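Local structure of transmembrane beta-barrels (Synthetic construct, 6X9Z) at residues Pro64-Gly73 and Thr85-Arg93. The protein is a computationally designed membrane protein, built to fold into a small closed beta-barrel that probably spans a lipid bilayer. Residues are numbered along the deposited sequence; the frame is centred on the assembly and turned at random. Where two conformers were deposited one is given.
Sequences PDLEPYVKAG and TAGAGALYR
Tyr-69 laid across Gly-89 is a worked example of the mortise-tenon pairing of aromatic and glycine seen in transmembrane beta-barrels, here between antiparallel neighbours of an eight-stranded designed barrel. The phenol leaves the backbone with CG between N and the carbonyl carbon (chi1 67°), which folds the ring back over the adjoining strand instead of letting it stand straight up into the barrel interior. One ring face lies on the glycine in a CH-pi contact, with Gly-89 CA 4.0 Å from the Tyr-69 ring centroid and displaced toward the rim. Having no beta carbon, Gly-89 leaves room for the ring and its hydroxyl. Beneath it, Gly-89 N donates almost straight to Tyr-69 O at 2.9 Å. Beyond the glycine, the hydroxyl is hydrogen-bonded to Glu-103 of strand 98-106. With an alanine in place of the tyrosine, Gly-89 would probably lose its cover and Glu-103 its phenol partner. Lys-71 repeats the first torsion (74°) beside Gly-87, and its extended chain carries NZ to a salt bridge with Asp-39 across the interior. The reverse face, which carries Val-70, Ala-88 and Ala-90, is the lipid-facing side expected of such a barrel; there Leu-66 CD1 touches both Ala-90 CB and Tyr-92 CE2, 3.6 Å from each. At the open end of the hairpin, away from its turn, the Arg-93 guanidinium lies with one face over Pro-64 O, while its edge meets Asp-65 in a salt bridge, NH2 to OD2 2.7 Å, the carboxylate and guanidinium planes 72° apart.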
loop_
_atom_site.group_PDB
_atom_site.type_symbol
_atom_site.label_atom_id
_atom_site.label_comp_id
_atom_site.label_asym_id
_atom_site.label_seq_id
_atom_site.Cartn_x
_atom_site.Cartn_y
_atom_site.Cartn_z
ATOM N N PRO A 64 19.357 4.174 -1.140
ATOM C CA PRO A 64 18.607 5.057 -2.052
ATOM C C PRO A 64 17.750 4.306 -3.063
ATOM O O PRO A 64 16.943 4.945 -3.749
ATOM C CB PRO A 64 19.708 5.862 -2.749
ATOM C CG PRO A 64 20.802 5.916 -1.758
ATOM C CD PRO A 64 20.770 4.587 -1.041
ATOM N N ASP A 65 17.890 2.981 -3.177
ATOM C CA ASP A 65 17.112 2.195 -4.126
ATOM C C ASP A 65 16.001 1.375 -3.492
ATOM O O ASP A 65 15.058 1.000 -4.198
ATOM C CB ASP A 65 18.013 1.223 -4.902
ATOM C CG ASP A 65 19.304 1.859 -5.363
ATOM O OD1 ASP A 65 20.264 1.888 -4.566
ATOM O OD2 ASP A 65 19.359 2.318 -6.522
ATOM N N LEU A 66 16.097 1.056 -2.204
ATOM C CA LEU A 66 15.167 0.138 -1.560
ATOM C C LEU A 66 14.585 0.782 -0.312
ATOM O O LEU A 66 15.323 1.337 0.510
ATOM C CB LEU A 66 15.861 -1.182 -1.208
ATOM C CG LEU A 66 15.086 -2.197 -0.370
ATOM C CD1 LEU A 66 13.813 -2.636 -1.074
ATOM C CD2 LEU A 66 15.962 -3.394 -0.067
ATOM N N GLU A 67 13.260 0.704 -0.179
ATOM C CA GLU A 67 12.540 1.257 0.966
ATOM C C GLU A 67 11.511 0.239 1.436
ATOM O O GLU A 67 10.365 0.227 0.967
ATOM C CB GLU A 67 11.873 2.589 0.619
ATOM C CG GLU A 67 11.069 3.167 1.775
ATOM C CD GLU A 67 10.514 4.548 1.492
ATOM O OE1 GLU A 67 10.649 5.039 0.352
ATOM O OE2 GLU A 67 9.939 5.150 2.422
ATOM N N PRO A 68 11.887 -0.639 2.362
ATOM C CA PRO A 68 10.935 -1.629 2.871
ATOM C C PRO A 68 9.884 -0.977 3.755
ATOM O O PRO A 68 10.086 0.099 4.319
ATOM C CB PRO A 68 11.815 -2.588 3.681
ATOM C CG PRO A 68 13.239 -2.265 3.290
ATOM C CD PRO A 68 13.235 -0.825 2.919
ATOM N N TYR A 69 8.745 -1.656 3.881
ATOM C CA TYR A 69 7.688 -1.176 4.757
ATOM C C TYR A 69 6.820 -2.347 5.190
ATOM O O TYR A 69 6.692 -3.345 4.476
ATOM C CB TYR A 69 6.826 -0.096 4.081
ATOM C CG TYR A 69 6.002 -0.585 2.913
ATOM C CD1 TYR A 69 4.689 -1.001 3.093
ATOM C CD2 TYR A 69 6.533 -0.629 1.629
ATOM C CE1 TYR A 69 3.929 -1.453 2.035
ATOM C CE2 TYR A 69 5.776 -1.082 0.559
ATOM C CZ TYR A 69 4.475 -1.492 0.772
ATOM O OH TYR A 69 3.718 -1.942 -0.283
ATOM N N VAL A 70 6.253 -2.218 6.382
ATOM C CA VAL A 70 5.185 -3.085 6.858
ATOM C C VAL A 70 4.031 -2.175 7.247
ATOM O O VAL A 70 4.249 -1.061 7.736
ATOM C CB VAL A 70 5.634 -3.980 8.036
ATOM C CG1 VAL A 70 6.088 -3.140 9.217
ATOM C CG2 VAL A 70 4.528 -4.959 8.447
ATOM N N LYS A 71 2.808 -2.615 6.977
ATOM C CA LYS A 71 1.663 -1.757 7.227
ATOM C C LYS A 71 0.471 -2.616 7.605
ATOM O O LYS A 71 0.407 -3.805 7.282
ATOM C CB LYS A 71 1.331 -0.886 6.010
ATOM C CG LYS A 71 0.673 -1.632 4.866
ATOM C CD LYS A 71 0.371 -0.691 3.711
ATOM C CE LYS A 71 -0.425 -1.398 2.624
ATOM N NZ LYS A 71 -0.652 -0.536 1.433
ATOM N N ALA A 72 -0.468 -1.994 8.310
ATOM C CA ALA A 72 -1.724 -2.634 8.659
ATOM C C ALA A 72 -2.808 -1.570 8.685
ATOM O O ALA A 72 -2.536 -0.392 8.933
ATOM C CB ALA A 72 -1.645 -3.358 10.010
ATOM N N GLY A 73 -4.036 -1.995 8.416
ATOM C CA GLY A 73 -5.161 -1.084 8.437
ATOM C C GLY A 73 -6.492 -1.803 8.361
ATOM O O GLY A 73 -6.612 -2.953 8.795
ATOM N N THR A 85 -6.584 -5.675 7.586
ATOM C CA THR A 85 -5.618 -6.084 6.578
ATOM C C THR A 85 -4.229 -5.635 7.001
ATOM O O THR A 85 -4.067 -4.551 7.567
ATOM C CB THR A 85 -5.940 -5.493 5.196
ATOM O OG1 THR A 85 -5.813 -4.068 5.243
ATOM C CG2 THR A 85 -7.352 -5.857 4.761
ATOM N N ALA A 86 -3.231 -6.470 6.729
ATOM C CA ALA A 86 -1.841 -6.097 6.930
ATOM C C ALA A 86 -1.068 -6.336 5.642
ATOM O O ALA A 86 -1.494 -7.094 4.766
ATOM C CB ALA A 86 -1.200 -6.871 8.089
ATOM N N GLY A 87 0.078 -5.671 5.531
ATOM C CA GLY A 87 0.896 -5.783 4.339
ATOM C C GLY A 87 2.369 -5.750 4.680
ATOM O O GLY A 87 2.777 -5.269 5.742
ATOM N N ALA A 88 3.165 -6.283 3.757
ATOM C CA ALA A 88 4.620 -6.258 3.873
ATOM C C ALA A 88 5.175 -6.097 2.467
ATOM O O ALA A 88 4.960 -6.964 1.612
ATOM C CB ALA A 88 5.150 -7.530 4.531
ATOM N N GLY A 89 5.871 -4.996 2.221
ATOM C CA GLY A 89 6.350 -4.748 0.880
ATOM C C GLY A 89 7.586 -3.881 0.814
ATOM O O GLY A 89 8.272 -3.674 1.819
ATOM N N ALA A 90 7.886 -3.376 -0.376
ATOM C CA ALA A 90 8.998 -2.452 -0.511
ATOM C C ALA A 90 8.786 -1.588 -1.744
ATOM O O ALA A 90 8.056 -1.961 -2.668
ATOM C CB ALA A 90 10.338 -3.189 -0.600
ATOM N N LEU A 91 9.424 -0.426 -1.729
ATOM C CA LEU A 91 9.455 0.477 -2.869
ATOM C C LEU A 91 10.853 0.471 -3.467
ATOM O O LEU A 91 11.840 0.654 -2.747
ATOM C CB LEU A 91 9.062 1.896 -2.458
ATOM C CG LEU A 91 7.645 2.052 -1.919
ATOM C CD1 LEU A 91 7.431 3.463 -1.415
ATOM C CD2 LEU A 91 6.654 1.720 -3.008
ATOM N N TYR A 92 10.930 0.260 -4.771
ATOM C CA TYR A 92 12.189 0.235 -5.507
ATOM C C TYR A 92 12.254 1.505 -6.349
ATOM O O TYR A 92 11.592 1.606 -7.384
ATOM C CB TYR A 92 12.284 -1.024 -6.362
ATOM C CG TYR A 92 12.258 -2.299 -5.547
ATOM C CD1 TYR A 92 11.057 -2.918 -5.217
ATOM C CD2 TYR A 92 13.436 -2.871 -5.093
ATOM C CE1 TYR A 92 11.038 -4.080 -4.468
ATOM C CE2 TYR A 92 13.428 -4.027 -4.343
ATOM C CZ TYR A 92 12.230 -4.628 -4.032
ATOM O OH TYR A 92 12.234 -5.781 -3.280
ATOM N N ARG A 93 13.047 2.475 -5.897
ATOM C CA ARG A 93 13.179 3.733 -6.621
ATOM C C ARG A 93 13.752 3.493 -8.010
ATOM O O ARG A 93 14.773 2.817 -8.168
ATOM C CB ARG A 93 14.064 4.699 -5.831
ATOM C CG ARG A 93 14.824 5.734 -6.657
ATOM C CD ARG A 93 16.253 5.271 -6.929
ATOM N NE ARG A 93 17.215 6.367 -6.965
ATOM C CZ ARG A 93 18.529 6.194 -7.040
ATOM N NH1 ARG A 93 19.340 7.245 -7.063
ATOM N NH2 ARG A 93 19.035 4.968 -7.091
#